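Long-range contacts in tailspike protein (Acinetobacter phage vB_ApiP_P1, PDB 6E1R), which probably recognises and hydrolyses capsular polysaccharide of its Acinetobacter host, serving as the trimeric receptor-binding spike of the phage tail: residues G77-S82 with R109-F115; S463-L468 with V491-G495. One frame throughout, in Å; residues are numbered along the deposited sequence.

Interaction 1 (G77-S82 with R109-F115); sequences GVLTVS and RKLVVDF
Val-81 lies against two side chains of the segment 109-115 through a single methyl: its CG1 comes 3.9 Å from CD1 of Leu-111 and 3.8 Å from CG2 of Val-113. The other methyl, CG2, touches Asp-114 OD1 (3.6 Å) and lies near CE1 of Phe-115. On the face of the sheet that carries Thr-80 and Val-112, CG1 of Val-78 meets CG2 of Val-112 at 3.7 Å, the two side chains crossing at about a right angle. Beneath them the strands run parallel, and the backbone of Val-112 serves both neighbours: its N donates to Leu-79 O at 3.0 Å and its O accepts from Val-81 N at 3.1 Å. One end is closed by Ser-82, whose OG donates to the syn side of Asp-114 OD2 at 2.7 Å, 29° out of the carboxylate plane. The same OG sits at the edge of the Phe-115 ring. At the other end a water joins Leu-79 N, Lys-110 O and Arg-109 NE; the bend of the arginine chain at chi3 (-57°) brings its guanidinium beside Gly-77, whose O lies at the group's edge, and Phe-74 is its cation-pi partner. Leu-79 and Leu-111 both pack on helix 94-106, which links the strands, so the pair forms a parallel beta-alpha-beta unit at the N-terminal end of the right-handed beta-helix expected of a phage tailspike.

Interaction 2 (S463-L468 with V491-G495); sequences SYGGRL and VTSVG
Tyr-464 lays its ring over Ser-493, and the side chain can be followed outward from the backbone. CB leads to CG, which a chi1 of 51° places between the backbone N and the carbonyl carbon; this brings the ring alongside the strand 491-494. The hydroxyl of Ser-493 stands over the face, offset toward the rim above CD2 and CE2, with OG 3.2 Å from CE2; CG also lies near this OG. On the other side of the ring, CD1 is near Thr-492 CA and Ser-493 OG, and CE1 near the serine CB and OG. Farther out, CZ is 3.6 Å from Ser-493 CB, and that methylene makes a CH-pi contact with the ring, 24° off the normal. The terminal OH, still near Ser-493 CB, hydrogen-bonds OD1 of Asn-527.

The carbonyl of the same tyrosine is gripped twice. Thr-492 OG1 donates to Tyr-464 O at 2.7 Å in the carbonyl plane, while Ser-493 N donates at 3.2 Å, tilted 32° from that plane. Next along the antiparallel pair, Gly-466 N gives a bond to Val-491 O at 2.8 Å and Gly-466 O receives one from Val-491 N at 2.9 Å. Gly-465 faces Thr-492 as a non-hydrogen-bonded pair, CA to CA 3.9 Å. Leu-468 CD1 meets Val-491 CG1 at 3.6 Å.

Thr-492 OG1 is also bonded to Ser-484 of the second subunit, and Ser-463 OG to Thr-482 there. The chemistry implies a polar seam, satisfied partly within the hairpin and partly across the trimer interface, bordered by an aromatic and aliphatic cluster.

In the fold
Both segments of interaction 1 precede those of interaction 2 in the sequence, and the two contacts lie on opposite sides of the chain's centre, about 85 Å apart between their centres, with no touch. They share no sheet. The strands of interaction 1 start a parallel series, 111-113 pairing next with 129-133, that runs on into the long stack of parallel strands, whereas those of interaction 2 are the hairpin 465-474 and 484-494 in an antiparallel five-stranded sheet of the C-terminal domain. Both reach the second subunit, so subunits meet both at the start of the parallel-strand shaft and in the C-terminal domain.

Interaction 1 (G77-S82 with R109-F115)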
loop_
_atom_site.group_PDB
_atom_site.type_symbol
_atom_site.label_atom_id
_atom_site.label_comp_id
_atom_site.label_asym_id
_atom_site.label_seq_id
_atom_site.Cartn_x
_atom_site.Cartn_y
_atom_site.Cartn_z
ATOM N N GLY A 77 5.054 -4.059 40.525
ATOM C CA GLY A 77 5.399 -4.924 39.416
ATOM C C GLY A 77 6.029 -4.206 38.248
ATOM O O GLY A 77 6.074 -4.754 37.144
ATOM N N VAL A 78 6.527 -2.992 38.463
ATOM C CA VAL A 78 7.079 -2.165 37.398
ATOM C C VAL A 78 8.324 -1.461 37.921
ATOM O O VAL A 78 8.343 -0.973 39.055
ATOM C CB VAL A 78 6.034 -1.151 36.886
ATOM C CG1 VAL A 78 6.684 0.179 36.534
ATOM C CG2 VAL A 78 5.298 -1.720 35.684
ATOM N N LEU A 79 9.364 -1.420 37.093
ATOM C CA LEU A 79 10.583 -0.686 37.406
ATOM C C LEU A 79 10.452 0.741 36.885
ATOM O O LEU A 79 10.215 0.950 35.691
ATOM C CB LEU A 79 11.805 -1.376 36.800
ATOM C CG LEU A 79 13.154 -0.715 37.089
ATOM C CD1 LEU A 79 13.335 -0.487 38.581
ATOM C CD2 LEU A 79 14.297 -1.551 36.535
ATOM N N THR A 80 10.621 1.716 37.773
ATOM C CA THR A 80 10.447 3.121 37.440
ATOM C C THR A 80 11.775 3.848 37.593
ATOM O O THR A 80 12.633 3.442 38.382
ATOM C CB THR A 80 9.391 3.795 38.332
ATOM O OG1 THR A 80 9.827 3.775 39.697
ATOM C CG2 THR A 80 8.061 3.068 38.226
ATOM N N VAL A 81 11.941 4.926 36.820
ATOM C CA VAL A 81 13.165 5.717 36.921
ATOM C C VAL A 81 13.260 6.374 38.294
ATOM O O VAL A 81 14.363 6.641 38.786
ATOM C CB VAL A 81 13.252 6.756 35.781
ATOM C CG1 VAL A 81 12.719 6.175 34.480
ATOM C CG2 VAL A 81 12.521 8.043 36.142
ATOM N N SER A 82 12.118 6.640 38.935
ATOM C CA SER A 82 12.143 7.193 40.285
ATOM C C SER A 82 12.754 6.214 41.273
ATOM O O SER A 82 13.422 6.629 42.225
ATOM C CB SER A 82 10.729 7.568 40.731
ATOM O OG SER A 82 10.185 8.590 39.916
ATOM N N ARG A 109 13.709 -6.357 31.840
ATOM C CA ARG A 109 12.356 -5.908 32.132
ATOM C C ARG A 109 12.195 -4.471 31.662
ATOM O O ARG A 109 13.172 -3.731 31.521
ATOM C CB ARG A 109 12.035 -6.034 33.626
ATOM C CG ARG A 109 12.886 -5.157 34.530
ATOM C CD ARG A 109 12.621 -5.470 35.995
ATOM N NE ARG A 109 11.212 -5.311 36.345
ATOM C CZ ARG A 109 10.654 -5.813 37.443
ATOM N NH1 ARG A 109 11.385 -6.516 38.297
ATOM N NH2 ARG A 109 9.364 -5.619 37.682
ATOM N N LYS A 110 10.946 -4.087 31.416
ATOM C CA LYS A 110 10.669 -2.774 30.857
ATOM C C LYS A 110 10.925 -1.677 31.884
ATOM O O LYS A 110 10.832 -1.888 33.096
ATOM C CB LYS A 110 9.227 -2.688 30.352
ATOM C CG LYS A 110 8.165 -2.640 31.435
ATOM C CD LYS A 110 6.784 -2.520 30.808
ATOM C CE LYS A 110 5.709 -2.255 31.845
ATOM N NZ LYS A 110 4.382 -2.036 31.203
ATOM N N LEU A 111 11.256 -0.494 31.380
ATOM C CA LEU A 111 11.479 0.688 32.196
ATOM C C LEU A 111 10.355 1.687 31.955
ATOM O O LEU A 111 9.905 1.866 30.820
ATOM C CB LEU A 111 12.830 1.329 31.875
ATOM C CG LEU A 111 13.185 2.609 32.632
ATOM C CD1 LEU A 111 13.273 2.350 34.129
ATOM C CD2 LEU A 111 14.481 3.196 32.100
ATOM N N VAL A 112 9.897 2.328 33.026
ATOM C CA VAL A 112 8.782 3.265 32.967
ATOM C C VAL A 112 9.251 4.604 33.513
ATOM O O VAL A 112 9.805 4.672 34.617
ATOM C CB VAL A 112 7.566 2.751 33.759
ATOM C CG1 VAL A 112 6.488 3.822 33.830
ATOM C CG2 VAL A 112 7.021 1.479 33.128
ATOM N N VAL A 113 9.019 5.664 32.748
ATOM C CA VAL A 113 9.334 7.024 33.165
ATOM C C VAL A 113 8.053 7.619 33.735
ATOM O O VAL A 113 7.087 7.858 33.004
ATOM C CB VAL A 113 9.876 7.865 32.001
ATOM C CG1 VAL A 113 10.420 9.189 32.512
ATOM C CG2 VAL A 113 10.947 7.097 31.248
ATOM N N ASP A 114 8.043 7.860 35.044
ATOM C CA ASP A 114 6.839 8.279 35.747
ATOM C C ASP A 114 6.761 9.783 35.979
ATOM O O ASP A 114 5.709 10.269 36.410
ATOM C CB ASP A 114 6.724 7.529 37.080
ATOM C CG ASP A 114 8.028 7.497 37.846
ATOM O OD1 ASP A 114 9.093 7.665 37.214
ATOM O OD2 ASP A 114 7.989 7.283 39.077
ATOM N N PHE A 115 7.835 10.525 35.717
ATOM C CA PHE A 115 7.772 11.979 35.718
ATOM C C PHE A 115 8.782 12.505 34.709
ATOM O O PHE A 115 9.725 11.808 34.325
ATOM C CB PHE A 115 8.022 12.567 37.116
ATOM C CG PHE A 115 9.456 12.504 37.562
ATOM C CD1 PHE A 115 9.965 11.357 38.148
ATOM C CD2 PHE A 115 10.288 13.602 37.419
ATOM C CE1 PHE A 115 11.280 11.301 38.567
ATOM C CE2 PHE A 115 11.605 13.551 37.834
ATOM C CZ PHE A 115 12.101 12.400 38.411
HETATM O O HOH W 1 9.287 -3.055 35.042
#

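Interaction 2 (S463-L468 with V491-G495)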
loop_
_atom_site.group_PDB
_atom_site.type_symbol
_atom_site.label_atom_id
_atom_site.label_comp_id
_atom_site.label_asym_id
_atom_site.label_seq_id
_atom_site.Cartn_x
_atom_site.Cartn_y
_atom_site.Cartn_z
ATOM N N SER A 463 13.978 -12.956 -45.926
ATOM C CA SER A 463 13.447 -12.164 -47.027
ATOM C C SER A 463 12.375 -11.216 -46.506
ATOM O O SER A 463 11.358 -11.659 -45.962
ATOM C CB SER A 463 12.876 -13.079 -48.107
ATOM O OG SER A 463 13.867 -13.954 -48.619
ATOM N N TYR A 464 12.599 -9.917 -46.667
ATOM C CA TYR A 464 11.606 -8.940 -46.255
ATOM C C TYR A 464 10.631 -8.661 -47.397
ATOM O O TYR A 464 10.841 -9.056 -48.545
ATOM C CB TYR A 464 12.270 -7.647 -45.776
ATOM C CG TYR A 464 13.286 -7.049 -46.723
ATOM C CD1 TYR A 464 12.894 -6.202 -47.752
ATOM C CD2 TYR A 464 14.642 -7.309 -46.570
ATOM C CE1 TYR A 464 13.822 -5.644 -48.612
ATOM C CE2 TYR A 464 15.577 -6.755 -47.425
ATOM C CZ TYR A 464 15.162 -5.924 -48.444
ATOM O OH TYR A 464 16.092 -5.372 -49.295
ATOM N N GLY A 465 9.542 -7.979 -47.058
ATOM C CA GLY A 465 8.511 -7.661 -48.024
ATOM C C GLY A 465 7.423 -6.796 -47.425
ATOM O O GLY A 465 6.730 -7.219 -46.495
ATOM N N GLY A 466 7.260 -5.589 -47.945
ATOM C CA GLY A 466 6.263 -4.696 -47.404
ATOM C C GLY A 466 6.122 -3.432 -48.218
ATOM O O GLY A 466 6.545 -3.364 -49.374
ATOM N N ARG A 467 5.518 -2.429 -47.590
ATOM C CA ARG A 467 5.213 -1.155 -48.220
ATOM C C ARG A 467 5.992 -0.036 -47.538
ATOM O O ARG A 467 6.236 -0.077 -46.329
ATOM C CB ARG A 467 3.706 -0.887 -48.134
ATOM C CG ARG A 467 3.163 0.227 -49.000
ATOM C CD ARG A 467 1.766 0.583 -48.516
ATOM N NE ARG A 467 0.985 -0.617 -48.221
ATOM C CZ ARG A 467 0.028 -0.685 -47.300
ATOM N NH1 ARG A 467 -0.272 0.380 -46.571
ATOM N NH2 ARG A 467 -0.627 -1.821 -47.103
ATOM N N LEU A 468 6.381 0.969 -48.325
ATOM C CA LEU A 468 7.129 2.115 -47.821
ATOM C C LEU A 468 6.454 3.403 -48.265
ATOM O O LEU A 468 6.189 3.590 -49.457
ATOM C CB LEU A 468 8.584 2.099 -48.305
ATOM C CG LEU A 468 9.415 0.835 -48.088
ATOM C CD1 LEU A 468 10.822 1.042 -48.624
ATOM C CD2 LEU A 468 9.451 0.462 -46.615
ATOM N N VAL A 491 8.343 -3.085 -51.646
ATOM C CA VAL A 491 9.687 -3.640 -51.621
ATOM C C VAL A 491 9.640 -5.078 -51.127
ATOM O O VAL A 491 8.789 -5.455 -50.314
ATOM C CB VAL A 491 10.643 -2.801 -50.743
ATOM C CG1 VAL A 491 10.810 -1.406 -51.323
ATOM C CG2 VAL A 491 10.134 -2.734 -49.307
ATOM N N THR A 492 10.569 -5.882 -51.636
ATOM C CA THR A 492 10.807 -7.244 -51.181
ATOM C C THR A 492 12.137 -7.694 -51.765
ATOM O O THR A 492 12.639 -7.105 -52.726
ATOM C CB THR A 492 9.682 -8.201 -51.594
ATOM O OG1 THR A 492 9.923 -9.496 -51.028
ATOM C CG2 THR A 492 9.605 -8.320 -53.107
ATOM N N SER A 493 12.702 -8.743 -51.173
ATOM C CA SER A 493 14.002 -9.240 -51.594
ATOM C C SER A 493 13.994 -10.760 -51.597
ATOM O O SER A 493 13.281 -11.396 -50.817
ATOM C CB SER A 493 15.127 -8.725 -50.684
ATOM O OG SER A 493 14.995 -9.234 -49.369
ATOM N N VAL A 494 14.796 -11.335 -52.491
ATOM C CA VAL A 494 15.023 -12.779 -52.548
ATOM C C VAL A 494 16.530 -12.960 -52.703
ATOM O O VAL A 494 17.060 -12.973 -53.819
ATOM C CB VAL A 494 14.262 -13.459 -53.692
ATOM C CG1 VAL A 494 14.509 -14.959 -53.671
ATOM C CG2 VAL A 494 12.771 -13.166 -53.599
ATOM N N GLY A 495 17.231 -13.097 -51.581
ATOM C CA GLY A 495 18.679 -13.206 -51.643
ATOM C C GLY A 495 19.291 -11.895 -52.094
ATOM O O GLY A 495 18.985 -10.824 -51.557
#